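Local structure of tail spike protein gp49 (4RU4) at residues A167-E172 with A186-Y191; L223-V228 with A249-A254; I356-C361 with F382-C387. The protein serves as the tailspike of Pseudomonas phage LKA1, a lyase that cleaves the O-specific polysaccharide of its host, probably during entry. One frame throughout, in Å; residues are numbered along the deposited sequence. Where two conformers were deposited one is given.

Contact 1: residues A167-E172 with A186-Y191; sequences AGEFCE and ALYAAY. With EDO (1,2-ethanediol), chain H.
The carboxylate of Glu169 reaches from strand 168-172 into the loop 186-191 and meets Tyr188, Ala189 and Tyr191, a worked example of one buried acid binding successive amides of a loop. Three hydrogen bonds make the polar part. Tyr188 N gives its hydrogen to Glu169 OE1 at 2.8 Å, nearly straight (166°), and Ala189 N reaches Glu169 OE2 at 3.1 Å along a more bent path. Both use the syn lone pairs, so the two consecutive amides face the carboxylate together, one to each oxygen. The anti lone pair of OE2 is taken by the hydroxyl of Tyr191, with OH and Glu169 OE2 2.6 Å apart; OE2 thus lies at the edge of that ring, whose plane stands 77° from the carboxylate. Glu169 CG occupies the crowded position between backbone N and carbonyl carbon (chi1 55°), and beyond it the chain runs extended toward the loop. Three donors holding two oxygens would fix the rotation of the carboxylate and probably stabilise its negative charge.

A water supplies the fourth link, accepting from Gly168 N and donating to Tyr191 OH at 2.9 Å. The backbone angles of Gly168 are such that a CB would be jammed against the carbonyl O of Ala167.

Apolar contacts flank this network. Leu187 crosses the Glu169 side chain at about a right angle and brings CD2 to 3.5 Å from Cys171 SG, while Ala167 CB lies at the edge of the Tyr191 ring. Outside the pair, Tyr188 OH is hydrogen-bonded to Asp337 and to Tyr346 of a second subunit.

The arrangement is a strand-borne carboxylate bound to successive loop amides, here within the Ig-like domain of the tailspike, where it joins strand 168-177 to the loop preceding strand 197-202.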
ATOM      1  N   ALA B 167       4.787 -26.753 -15.613  1.00  9.84           N
ATOM      2  CA  ALA B 167       5.252 -26.625 -14.235  1.00 11.86           C
ATOM      3  C   ALA B 167       6.742 -26.351 -14.173  1.00  7.85           C
ATOM      4  O   ALA B 167       7.485 -26.667 -15.097  1.00  7.65           O
ATOM      5  CB  ALA B 167       4.930 -27.909 -13.435  1.00 12.28           C
ATOM      6  N   GLY B 168       7.173 -25.770 -13.061  1.00  6.53           N
ATOM      7  CA  GLY B 168       8.589 -25.589 -12.769  1.00  6.29           C
ATOM      8  C   GLY B 168       8.738 -24.269 -12.029  1.00  9.81           C
ATOM      9  O   GLY B 168       7.737 -23.647 -11.678  1.00  8.60           O
ATOM     10  N   GLU B 169       9.967 -23.826 -11.781  1.00  6.11           N
ATOM     11  CA  GLU B 169      10.175 -22.512 -11.155  1.00  6.09           C
ATOM     12  C   GLU B 169      11.654 -22.152 -11.155  1.00  7.27           C
ATOM     13  O   GLU B 169      12.496 -22.998 -11.468  1.00 10.00           O
ATOM     14  CB  GLU B 169       9.655 -22.506  -9.691  1.00  5.82           C
ATOM     15  CG  GLU B 169      10.221 -23.579  -8.791  1.00  7.58           C
ATOM     16  CD  GLU B 169       9.399 -23.727  -7.499  1.00  9.12           C
ATOM     17  OE1 GLU B 169       9.588 -22.908  -6.559  1.00 10.25           O
ATOM     18  OE2 GLU B 169       8.533 -24.637  -7.449  1.00 11.34           O
ATOM     19  N   PHE B 170      11.959 -20.905 -10.792  1.00  6.05           N
ATOM     20  CA  PHE B 170      13.339 -20.437 -10.639  1.00  8.62           C
ATOM     21  C   PHE B 170      13.856 -20.578  -9.208  1.00  9.42           C
ATOM     22  O   PHE B 170      13.177 -20.163  -8.253  1.00  7.03           O
ATOM     23  CB  PHE B 170      13.444 -18.954 -10.978  1.00  5.72           C
ATOM     24  CG  PHE B 170      13.336 -18.646 -12.449  1.00  8.65           C
ATOM     25  CD1 PHE B 170      12.128 -18.833 -13.126  1.00  8.00           C
ATOM     26  CD2 PHE B 170      14.428 -18.138 -13.144  1.00  7.44           C
ATOM     27  CE1 PHE B 170      12.001 -18.504 -14.467  1.00  7.82           C
ATOM     28  CE2 PHE B 170      14.319 -17.803 -14.512  1.00  7.92           C
ATOM     29  CZ  PHE B 170      13.100 -17.989 -15.171  1.00  7.77           C
ATOM     30  N   CYS B 171      15.069 -21.110  -9.072  1.00  6.19           N
ATOM     31  CA  CYS B 171      15.684 -21.304  -7.758  1.00  7.79           C
ATOM     32  C   CYS B 171      17.010 -20.555  -7.689  1.00  8.66           C
ATOM     33  O   CYS B 171      17.721 -20.454  -8.684  1.00  9.86           O
ATOM     34  CB  CYS B 171      15.961 -22.779  -7.481  1.00 10.26           C
ATOM     35  SG  CYS B 171      14.537 -23.849  -7.524  1.00 10.05           S
ATOM     36  N   GLU B 172      17.320 -20.016  -6.518  1.00  9.21           N
ATOM     37  CA  GLU B 172      18.542 -19.229  -6.339  1.00  7.42           C
ATOM     38  C   GLU B 172      19.425 -19.978  -5.329  1.00  8.76           C
ATOM     39  O   GLU B 172      18.994 -20.254  -4.208  1.00 10.07           O
ATOM     40  CB  GLU B 172      18.194 -17.817  -5.862  1.00  7.43           C
ATOM     41  CG  GLU B 172      19.387 -16.861  -5.812  1.00  7.12           C
ATOM     42  CD  GLU B 172      19.012 -15.439  -5.372  1.00 12.98           C
ATOM     43  OE1 GLU B 172      17.846 -14.976  -5.593  1.00  9.96           O
ATOM     44  OE2 GLU B 172      19.911 -14.783  -4.797  1.00 12.26           O
ATOM     45  N   ALA B 186      11.798 -21.225  -0.317  1.00  9.39           N
ATOM     46  CA  ALA B 186      11.096 -22.521  -0.422  1.00 12.20           C
ATOM     47  C   ALA B 186      10.434 -22.726  -1.794  1.00  8.54           C
ATOM     48  O   ALA B 186       9.883 -21.797  -2.382  1.00  6.24           O
ATOM     49  CB  ALA B 186      10.068 -22.627   0.691  1.00 11.64           C
ATOM     50  N   LEU B 187      10.501 -23.953  -2.304  1.00 11.39           N
ATOM     51  CA  LEU B 187       9.819 -24.293  -3.553  1.00 11.08           C
ATOM     52  C   LEU B 187       8.312 -24.058  -3.462  1.00 11.58           C
ATOM     53  O   LEU B 187       7.689 -24.415  -2.459  1.00  8.97           O
ATOM     54  CB  LEU B 187      10.072 -25.761  -3.915  1.00  9.95           C
ATOM     55  CG  LEU B 187      11.493 -26.191  -4.332  1.00  9.10           C
ATOM     56  CD1 LEU B 187      11.493 -27.686  -4.580  1.00  7.70           C
ATOM     57  CD2 LEU B 187      12.024 -25.444  -5.596  1.00  7.35           C
ATOM     58  N   TYR B 188       7.734 -23.470  -4.514  1.00  8.27           N
ATOM     59  CA  TYR B 188       6.284 -23.306  -4.614  1.00  5.53           C
ATOM     60  C   TYR B 188       5.586 -24.647  -4.864  1.00  8.20           C
ATOM     61  O   TYR B 188       4.432 -24.811  -4.503  1.00  9.36           O
ATOM     62  CB  TYR B 188       5.920 -22.386  -5.771  1.00  6.04           C
ATOM     63  CG  TYR B 188       6.075 -20.914  -5.441  1.00  5.69           C
ATOM     64  CD1 TYR B 188       7.292 -20.268  -5.629  1.00  6.61           C
ATOM     65  CD2 TYR B 188       4.996 -20.180  -4.939  1.00  7.53           C
ATOM     66  CE1 TYR B 188       7.452 -18.924  -5.342  1.00  7.13           C
ATOM     67  CE2 TYR B 188       5.135 -18.809  -4.662  1.00  5.97           C
ATOM     68  CZ  TYR B 188       6.379 -18.205  -4.857  1.00  7.38           C
ATOM     69  OH  TYR B 188       6.557 -16.877  -4.564  1.00  8.23           O
ATOM     70  N   ALA B 189       6.278 -25.595  -5.487  1.00  7.79           N
ATOM     71  CA  ALA B 189       5.640 -26.853  -5.900  1.00  9.44           C
ATOM     72  C   ALA B 189       6.548 -28.051  -5.721  1.00 12.35           C
ATOM     73  O   ALA B 189       7.772 -27.916  -5.555  1.00 10.58           O
ATOM     74  CB  ALA B 189       5.157 -26.767  -7.402  1.00  6.42           C
ATOM     75  N   ALA B 190       5.930 -29.226  -5.794  1.00  9.66           N
ATOM     76  CA  ALA B 190       6.620 -30.499  -5.682  1.00 12.08           C
ATOM     77  C   ALA B 190       6.938 -30.966  -7.090  1.00 11.76           C
ATOM     78  O   ALA B 190       6.187 -30.653  -8.029  1.00 14.27           O
ATOM     79  CB  ALA B 190       5.686 -31.523  -4.992  1.00 16.54           C
ATOM     80  N   TYR B 191       8.029 -31.717  -7.247  1.00 12.12           N
ATOM     81  CA  TYR B 191       8.445 -32.258  -8.549  1.00 11.89           C
ATOM     82  C   TYR B 191       8.865 -33.719  -8.420  1.00 14.93           C
ATOM     83  O   TYR B 191       9.611 -34.078  -7.491  1.00 12.47           O
ATOM     84  CB  TYR B 191       9.605 -31.450  -9.136  1.00 12.16           C
ATOM     85  CG  TYR B 191       9.217 -30.000  -9.270  1.00 11.21           C
ATOM     86  CD1 TYR B 191       8.390 -29.584 -10.305  1.00  9.08           C
ATOM     87  CD2 TYR B 191       9.613 -29.071  -8.313  1.00  6.90           C
ATOM     88  CE1 TYR B 191       7.990 -28.267 -10.409  1.00  9.07           C
ATOM     89  CE2 TYR B 191       9.201 -27.745  -8.391  1.00  7.05           C
ATOM     90  CZ  TYR B 191       8.390 -27.344  -9.445  1.00  9.02           C
ATOM     91  OH  TYR B 191       7.975 -26.022  -9.522  1.00 10.42           O
TER
HETATM   92  C1  EDO H 802      20.206 -11.664  -3.611  1.00 13.18           C
HETATM   93  O1  EDO H 802      18.962 -12.350  -3.791  1.00 10.21           O
HETATM   94  C2  EDO H 802      20.128 -10.276  -4.223  1.00 13.49           C
HETATM   95  O2  EDO H 802      20.085 -10.435  -5.655  1.00 17.43           O
HETATM   96  O   HOH W   1       5.357 -25.425 -10.739  1.00  9.15           O

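Contact 2: residues L223-V228 with A249-A254; sequences LLVEAV and ARCYDA
Ala249 pairs in parallel with Glu226, and its two backbone polar groups both reach across to strand 223-226 and its end. Its N donates to Val225 O at 2.9 Å, and its O accepts from Ala227 N at 2.8 Å; the methyl of Ala249 lies against CB and CG of Glu226.

At Arg250 the chain bends with positive phi and psi, as it does at Ala227 opposite, so the two segments leave their strands through the same bend. The arginine lies side by side with Glu226, bent at chi3 (-69°), and its NH2 forms a salt bridge to Glu226 OE2 at 2.9 Å. The carboxylate oxygen is in the guanidinium plane, yet NH2 meets it from above the carboxylate plane, the two planes being 57° apart. A water accepts from NE and donates to the same OE2, closing a second route. Arg250 NH1 is also salt-bridged to Asp300.

With Cys251 SG anti to its carbonyl carbon (chi1 -68°), the sulphur lies 3.3 Å from Val225 O and 3.9 Å from Val225 CG1. Tyr252 N then donates to Val228 O at 3.2 Å, continuing the pairing past the bend, just before the chain turns at Asp253, while the tyrosine hydroxyl binds Glu172.

Equivalent residues stacked in register through a shared bend are characteristic of successive coils in a right-handed parallel beta-helix, consistent with the pectin lyase-like fold.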
ATOM      1  N   LEU B 223      11.436  -4.036 -27.053  0.62 10.02           N
ATOM      2  CA  LEU B 223      12.612  -4.600 -26.400  0.62  7.92           C
ATOM      3  C   LEU B 223      12.299  -6.025 -25.955  0.62  8.34           C
ATOM      4  O   LEU B 223      11.256  -6.258 -25.327  0.62  6.26           O
ATOM      5  CB  LEU B 223      12.991  -3.749 -25.191  0.62  6.76           C
ATOM      6  CG  LEU B 223      13.941  -4.334 -24.154  0.62  8.31           C
ATOM      7  CD1 LEU B 223      15.315  -4.645 -24.747  0.62 12.68           C
ATOM      8  CD2 LEU B 223      14.063  -3.342 -23.018  0.62 10.42           C
ATOM      9  N   LEU B 224      13.193  -6.967 -26.278  1.00  6.43           N
ATOM     10  CA  LEU B 224      13.068  -8.359 -25.835  1.00  8.14           C
ATOM     11  C   LEU B 224      14.292  -8.709 -24.996  1.00  8.16           C
ATOM     12  O   LEU B 224      15.403  -8.538 -25.458  1.00  9.32           O
ATOM     13  CB  LEU B 224      13.053  -9.313 -27.035  1.00  8.53           C
ATOM     14  CG  LEU B 224      13.118 -10.789 -26.634  1.00 11.85           C
ATOM     15  CD1 LEU B 224      11.874 -11.219 -25.869  1.00 10.49           C
ATOM     16  CD2 LEU B 224      13.332 -11.673 -27.879  1.00 15.69           C
ATOM     17  N   VAL B 225      14.090  -9.216 -23.786  1.00  7.08           N
ATOM     18  CA  VAL B 225      15.201  -9.699 -22.965  1.00  8.64           C
ATOM     19  C   VAL B 225      14.778 -11.103 -22.548  1.00 12.10           C
ATOM     20  O   VAL B 225      13.704 -11.288 -21.979  1.00 10.57           O
ATOM     21  CB  VAL B 225      15.466  -8.806 -21.704  1.00 10.50           C
ATOM     22  CG1 VAL B 225      16.597  -9.394 -20.863  1.00  8.96           C
ATOM     23  CG2 VAL B 225      15.762  -7.348 -22.096  1.00  7.82           C
ATOM     24  N   GLU B 226      15.593 -12.096 -22.868  1.00  6.49           N
ATOM     25  CA  GLU B 226      15.193 -13.483 -22.677  1.00  7.76           C
ATOM     26  C   GLU B 226      16.295 -14.258 -21.927  1.00  8.61           C
ATOM     27  O   GLU B 226      17.476 -14.106 -22.239  1.00  8.93           O
ATOM     28  CB  GLU B 226      14.904 -14.138 -24.035  1.00  9.00           C
ATOM     29  CG  GLU B 226      14.586 -15.648 -23.944  1.00 11.88           C
ATOM     30  CD  GLU B 226      14.047 -16.224 -25.254  1.00 18.09           C
ATOM     31  OE1 GLU B 226      13.888 -15.449 -26.234  1.00 17.45           O
ATOM     32  OE2 GLU B 226      13.788 -17.456 -25.294  1.00 18.02           O
ATOM     33  N   ALA B 227      15.897 -15.069 -20.947  1.00  7.78           N
ATOM     34  CA  ALA B 227      16.824 -15.922 -20.184  1.00  9.52           C
ATOM     35  C   ALA B 227      17.976 -15.143 -19.561  1.00 10.83           C
ATOM     36  O   ALA B 227      19.157 -15.507 -19.730  1.00  8.77           O
ATOM     37  CB  ALA B 227      17.356 -17.102 -21.062  1.00  7.45           C
ATOM     38  N   VAL B 228      17.642 -14.088 -18.809  1.00  6.31           N
ATOM     39  CA  VAL B 228      18.663 -13.284 -18.172  1.00  8.39           C
ATOM     40  C   VAL B 228      18.331 -13.092 -16.683  1.00  7.73           C
ATOM     41  O   VAL B 228      17.152 -12.919 -16.319  1.00  7.73           O
ATOM     42  CB  VAL B 228      18.795 -11.908 -18.872  1.00  6.91           C
ATOM     43  CG1 VAL B 228      19.766 -10.991 -18.125  1.00  7.40           C
ATOM     44  CG2 VAL B 228      19.226 -12.073 -20.350  1.00  7.53           C
ATOM     45  N   ALA B 249      11.217 -12.580 -21.184  1.00  7.32           N
ATOM     46  CA  ALA B 249      10.906 -14.008 -21.331  1.00  9.72           C
ATOM     47  C   ALA B 249      11.901 -14.797 -20.487  1.00  7.20           C
ATOM     48  O   ALA B 249      13.111 -14.648 -20.669  1.00  7.70           O
ATOM     49  CB  ALA B 249      10.992 -14.440 -22.797  1.00  9.12           C
ATOM     50  N   ARG B 250      11.400 -15.640 -19.589  1.00  6.45           N
ATOM     51  CA  ARG B 250      12.279 -16.482 -18.785  1.00  7.42           C
ATOM     52  C   ARG B 250      13.367 -15.686 -18.065  1.00  8.30           C
ATOM     53  O   ARG B 250      14.527 -16.104 -18.042  1.00  6.63           O
ATOM     54  CB  ARG B 250      12.934 -17.576 -19.658  1.00  6.72           C
ATOM     55  CG  ARG B 250      12.060 -18.815 -19.841  1.00  6.94           C
ATOM     56  CD  ARG B 250      12.630 -19.728 -20.921  1.00  7.01           C
ATOM     57  NE  ARG B 250      12.501 -19.112 -22.240  1.00  9.12           N
ATOM     58  CZ  ARG B 250      11.375 -19.111 -22.941  1.00 12.30           C
ATOM     59  NH1 ARG B 250      10.287 -19.696 -22.439  1.00 13.53           N
ATOM     60  NH2 ARG B 250      11.317 -18.513 -24.121  1.00 13.22           N
ATOM     61  N   CYS B 251      12.997 -14.541 -17.489  1.00  6.18           N
ATOM     62  CA  CYS B 251      13.949 -13.747 -16.734  1.00  6.06           C
ATOM     63  C   CYS B 251      13.685 -13.898 -15.252  1.00  7.30           C
ATOM     64  O   CYS B 251      12.541 -14.029 -14.826  1.00  8.35           O
ATOM     65  CB  CYS B 251      13.855 -12.254 -17.084  1.00  7.57           C
ATOM     66  SG  CYS B 251      14.412 -11.889 -18.769  1.00  9.31           S
ATOM     67  N   TYR B 252      14.751 -13.817 -14.483  1.00  5.90           N
ATOM     68  CA  TYR B 252      14.684 -13.847 -13.022  1.00  7.61           C
ATOM     69  C   TYR B 252      14.951 -12.431 -12.559  1.00  9.16           C
ATOM     70  O   TYR B 252      15.985 -11.860 -12.930  1.00  6.19           O
ATOM     71  CB  TYR B 252      15.779 -14.757 -12.484  1.00  6.38           C
ATOM     72  CG  TYR B 252      15.703 -15.003 -10.988  1.00  6.89           C
ATOM     73  CD1 TYR B 252      14.625 -15.684 -10.437  1.00  7.48           C
ATOM     74  CD2 TYR B 252      16.712 -14.549 -10.135  1.00  7.31           C
ATOM     75  CE1 TYR B 252      14.555 -15.924  -9.061  1.00  8.60           C
ATOM     76  CE2 TYR B 252      16.662 -14.787  -8.770  1.00  8.58           C
ATOM     77  CZ  TYR B 252      15.576 -15.482  -8.235  1.00  8.54           C
ATOM     78  OH  TYR B 252      15.515 -15.709  -6.868  1.00  7.87           O
ATOM     79  N   ASP B 253      14.017 -11.852 -11.798  1.00  5.54           N
ATOM     80  CA  ASP B 253      14.188 -10.507 -11.235  1.00  8.01           C
ATOM     81  C   ASP B 253      14.348  -9.432 -12.330  1.00  8.59           C
ATOM     82  O   ASP B 253      15.174  -8.516 -12.209  1.00  7.05           O
ATOM     83  CB  ASP B 253      15.374 -10.471 -10.244  1.00  7.17           C
ATOM     84  CG  ASP B 253      15.598  -9.077  -9.630  1.00  8.58           C
ATOM     85  OD1 ASP B 253      14.596  -8.440  -9.269  1.00  9.18           O
ATOM     86  OD2 ASP B 253      16.769  -8.615  -9.530  1.00 10.69           O
ATOM     87  N   ALA B 254      13.574  -9.547 -13.405  1.00  9.67           N
ATOM     88  CA  ALA B 254      13.537  -8.477 -14.397  1.00  5.94           C
ATOM     89  C   ALA B 254      12.841  -7.276 -13.770  1.00  6.85           C
ATOM     90  O   ALA B 254      11.756  -7.416 -13.213  1.00  6.88           O
ATOM     91  CB  ALA B 254      12.778  -8.926 -15.629  1.00  7.66           C
TER
HETATM   92  O   HOH W   2      15.273 -19.194 -23.531  1.00 11.96           O

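Contact 3: residues I356-C361 with F382-C387; sequences ISYRHC and FLLDQC
Tyr358 and Leu384 lie side by side and point the same way, with Leu384 CD2 3.9 Å from Tyr358 CB. On the same face Ile356 slants across Phe382, CB to CD2 4.0 Å. The strands 356-359 and 382-385 that carry them run parallel, joined by bonds such as Asp385 N to Tyr358 O, 2.8 Å.

The face of Ser357, Leu383, Arg359 and Asp385 is more polar. Arg359 crosses Asp385 obliquely, guanidinium and carboxylate planes 64° apart. Arg359 NE and Asp385 OD2 stand 4.3 Å apart, too far for a salt bridge; a water accepts from NE and donates to OD2. The guanidinium lies over Ser357 CB, while NH1 is salt-bridged to Glu341.

Past the strands, His360 and Gln386 run side by side: Gln386 CB approaches His360 CD2 at 3.4 Å, and Gln386 O lies in the plane of the imidazole at its edge. Cys361 N bonds weakly to Cys387 SG.

The chemistry is divided: the face of Ile356, Tyr358, Phe382 and Leu384 is mainly apolar, its Tyr358 hydroxyl bonding to Thr350 O. Asp385 on the other face binds His360 of a second subunit, and His360, just past the strand, binds Asp385 of a third, tying the trimer together.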
ATOM      1  N   ILE B 356      -3.603 -14.521  -6.430  1.00  6.32           N
ATOM      2  CA  ILE B 356      -3.435 -13.228  -7.093  1.00  7.55           C
ATOM      3  C   ILE B 356      -4.129 -12.117  -6.288  1.00  6.75           C
ATOM      4  O   ILE B 356      -5.235 -12.311  -5.795  1.00  7.93           O
ATOM      5  CB  ILE B 356      -4.094 -13.280  -8.464  1.00 10.52           C
ATOM      6  CG1 ILE B 356      -3.473 -14.394  -9.324  1.00 10.56           C
ATOM      7  CG2 ILE B 356      -4.069 -11.890  -9.140  1.00  5.28           C
ATOM      8  CD1 ILE B 356      -1.969 -14.340  -9.506  1.00  7.80           C
ATOM      9  N   SER B 357      -3.492 -10.948  -6.150  0.74  5.62           N
ATOM     10  CA  SER B 357      -4.105  -9.876  -5.361  0.74  4.96           C
ATOM     11  C   SER B 357      -4.005  -8.550  -6.104  0.74  6.85           C
ATOM     12  O   SER B 357      -3.036  -8.330  -6.860  0.74  5.57           O
ATOM     13  CB  SER B 357      -3.431  -9.751  -3.989  0.74  7.43           C
ATOM     14  OG  SER B 357      -3.201 -11.033  -3.408  0.74  4.95           O
ATOM     15  N   TYR B 358      -5.007  -7.695  -5.892  1.00  4.85           N
ATOM     16  CA  TYR B 358      -4.950  -6.272  -6.228  1.00  5.06           C
ATOM     17  C   TYR B 358      -5.045  -5.529  -4.904  1.00  7.82           C
ATOM     18  O   TYR B 358      -5.964  -5.791  -4.122  1.00  9.94           O
ATOM     19  CB  TYR B 358      -6.123  -5.884  -7.152  1.00  5.99           C
ATOM     20  CG  TYR B 358      -5.949  -6.477  -8.516  1.00  7.22           C
ATOM     21  CD1 TYR B 358      -6.299  -7.796  -8.762  1.00  5.00           C
ATOM     22  CD2 TYR B 358      -5.370  -5.735  -9.552  1.00  7.18           C
ATOM     23  CE1 TYR B 358      -6.104  -8.374 -10.035  1.00  9.76           C
ATOM     24  CE2 TYR B 358      -5.151  -6.299 -10.804  1.00  7.02           C
ATOM     25  CZ  TYR B 358      -5.532  -7.622 -11.041  1.00  6.48           C
ATOM     26  OH  TYR B 358      -5.311  -8.206 -12.273  1.00  6.42           O
ATOM     27  N   ARG B 359      -4.105  -4.621  -4.633  1.00  5.81           N
ATOM     28  CA  ARG B 359      -4.055  -3.938  -3.339  1.00  7.63           C
ATOM     29  C   ARG B 359      -3.967  -2.436  -3.530  1.00  7.95           C
ATOM     30  O   ARG B 359      -3.028  -1.952  -4.176  1.00  6.37           O
ATOM     31  CB  ARG B 359      -2.830  -4.367  -2.539  1.00  7.46           C
ATOM     32  CG  ARG B 359      -2.691  -5.881  -2.369  1.00  8.24           C
ATOM     33  CD  ARG B 359      -1.391  -6.214  -1.630  1.00 12.42           C
ATOM     34  NE  ARG B 359      -1.421  -7.564  -1.069  1.00 16.39           N
ATOM     35  CZ  ARG B 359      -0.698  -8.597  -1.497  1.00 22.69           C
ATOM     36  NH1 ARG B 359       0.169  -8.459  -2.499  1.00 24.17           N
ATOM     37  NH2 ARG B 359      -0.825  -9.780  -0.900  1.00 24.07           N
ATOM     38  N   HIS B 360      -4.911  -1.704  -2.940  1.00  6.59           N
ATOM     39  CA  HIS B 360      -4.882  -0.239  -3.037  1.00  5.77           C
ATOM     40  C   HIS B 360      -4.773   0.223  -4.489  1.00  8.44           C
ATOM     41  O   HIS B 360      -4.062   1.196  -4.782  1.00  6.29           O
ATOM     42  CB  HIS B 360      -3.737   0.327  -2.180  1.00  6.32           C
ATOM     43  CG  HIS B 360      -4.064   0.387  -0.707  1.00  7.24           C
ATOM     44  ND1 HIS B 360      -3.108   0.549   0.277  1.00  7.78           N
ATOM     45  CD2 HIS B 360      -5.255   0.308  -0.062  1.00  8.54           C
ATOM     46  CE1 HIS B 360      -3.696   0.558   1.464  1.00 11.14           C
ATOM     47  NE2 HIS B 360      -4.998   0.431   1.286  1.00 10.55           N
ATOM     48  N   CYS B 361      -5.481  -0.471  -5.384  1.00  6.38           N
ATOM     49  CA  CYS B 361      -5.633  -0.017  -6.763  1.00  8.45           C
ATOM     50  C   CYS B 361      -6.924   0.760  -6.971  1.00  8.87           C
ATOM     51  O   CYS B 361      -7.930   0.529  -6.281  1.00  7.37           O
ATOM     52  CB  CYS B 361      -5.643  -1.203  -7.723  1.00  8.70           C
ATOM     53  SG  CYS B 361      -4.056  -2.044  -7.752  1.00  7.88           S
ATOM     54  N   PHE B 382      -7.933 -15.318  -4.157  1.00  5.69           N
ATOM     55  CA  PHE B 382      -7.971 -14.185  -5.073  1.00  7.50           C
ATOM     56  C   PHE B 382      -8.580 -13.011  -4.323  1.00  7.53           C
ATOM     57  O   PHE B 382      -9.693 -13.114  -3.785  1.00  7.34           O
ATOM     58  CB  PHE B 382      -8.779 -14.563  -6.311  1.00  6.41           C
ATOM     59  CG  PHE B 382      -8.240 -15.777  -6.997  1.00  9.61           C
ATOM     60  CD1 PHE B 382      -8.626 -17.059  -6.587  1.00  6.01           C
ATOM     61  CD2 PHE B 382      -7.284 -15.650  -8.004  1.00  5.95           C
ATOM     62  CE1 PHE B 382      -8.081 -18.214  -7.207  1.00  6.96           C
ATOM     63  CE2 PHE B 382      -6.740 -16.800  -8.624  1.00  6.09           C
ATOM     64  CZ  PHE B 382      -7.153 -18.068  -8.227  1.00  6.67           C
ATOM     65  N   LEU B 383      -7.841 -11.908  -4.280  1.00  5.41           N
ATOM     66  CA  LEU B 383      -8.087 -10.856  -3.302  1.00  6.97           C
ATOM     67  C   LEU B 383      -8.205  -9.516  -3.996  1.00  5.23           C
ATOM     68  O   LEU B 383      -7.380  -9.203  -4.863  1.00  5.45           O
ATOM     69  CB  LEU B 383      -6.922 -10.812  -2.303  1.00  9.05           C
ATOM     70  CG  LEU B 383      -6.868  -9.695  -1.250  1.00 12.97           C
ATOM     71  CD1 LEU B 383      -8.132  -9.700  -0.371  1.00 13.93           C
ATOM     72  CD2 LEU B 383      -5.633  -9.830  -0.367  1.00 15.43           C
ATOM     73  N   LEU B 384      -9.239  -8.749  -3.639  1.00  5.19           N
ATOM     74  CA  LEU B 384      -9.298  -7.310  -3.924  1.00  5.42           C
ATOM     75  C   LEU B 384      -9.182  -6.630  -2.568  1.00  6.53           C
ATOM     76  O   LEU B 384     -10.140  -6.590  -1.791  1.00  6.88           O
ATOM     77  CB  LEU B 384     -10.625  -6.904  -4.600  1.00  7.66           C
ATOM     78  CG  LEU B 384     -10.907  -7.509  -5.965  1.00 11.74           C
ATOM     79  CD1 LEU B 384     -12.202  -6.952  -6.550  1.00 15.04           C
ATOM     80  CD2 LEU B 384      -9.740  -7.244  -6.910  1.00 15.37           C
ATOM     81  N   ASP B 385      -7.999  -6.096  -2.296  1.00  6.40           N
ATOM     82  CA  ASP B 385      -7.640  -5.611  -0.992  1.00  8.18           C
ATOM     83  C   ASP B 385      -7.730  -4.088  -0.971  1.00  6.17           C
ATOM     84  O   ASP B 385      -6.826  -3.419  -1.495  1.00  7.37           O
ATOM     85  CB  ASP B 385      -6.192  -6.038  -0.760  1.00 14.57           C
ATOM     86  CG  ASP B 385      -5.691  -5.731   0.628  1.00 25.49           C
ATOM     87  OD1 ASP B 385      -5.981  -4.652   1.203  1.00 23.16           O
ATOM     88  OD2 ASP B 385      -4.995  -6.620   1.164  1.00 34.72           O
ATOM     89  N   GLN B 386      -8.789  -3.549  -0.357  1.00  6.34           N
ATOM     90  CA  GLN B 386      -8.975  -2.107  -0.191  1.00  7.96           C
ATOM     91  C   GLN B 386      -8.848  -1.356  -1.522  1.00  8.02           C
ATOM     92  O   GLN B 386      -8.161  -0.321  -1.603  1.00  6.90           O
ATOM     93  CB  GLN B 386      -7.953  -1.519   0.783  1.00  7.68           C
ATOM     94  CG  GLN B 386      -7.804  -2.239   2.118  1.00 13.19           C
ATOM     95  CD  GLN B 386      -9.019  -2.134   3.030  1.00 23.39           C
ATOM     96  OE1 GLN B 386      -9.329  -3.077   3.774  1.00 34.72           O
ATOM     97  NE2 GLN B 386      -9.690  -0.988   3.010  1.00 21.20           N
ATOM     98  N   CYS B 387      -9.508  -1.864  -2.556  1.00  8.11           N
ATOM     99  CA  CYS B 387      -9.497  -1.183  -3.840  1.00  8.15           C
ATOM    100  C   CYS B 387     -10.649  -0.196  -3.997  1.00  9.85           C
ATOM    101  O   CYS B 387     -11.716  -0.336  -3.386  1.00  9.79           O
ATOM    102  CB  CYS B 387      -9.514  -2.192  -4.990  1.00 10.05           C
ATOM    103  SG  CYS B 387      -7.964  -3.191  -5.068  1.00  7.76           S
TER
HETATM  104  O   HOH W   3      -2.777  -8.702   1.167  1.00 24.45           O

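How the contacts relate
The three contacts follow one another in series, none nesting within or crossing another. Contact 1 closes first, spanning 13 intervening residues inside the Ig-like domain. The chain then returns to the stacked parallel coils it had begun before that domain, where contacts 2 and 3 each close a loop of 20 intervening residues and lay one coil on the next. Contacts 1 and 2 touch directly: Phe170 packs on Tyr252 and Arg250, which ties the Ig-like domain to the beta-helix. Contact 3 lies further along, its centre about 26 Å from that of contact 2, with no touch. All three reach the second subunit.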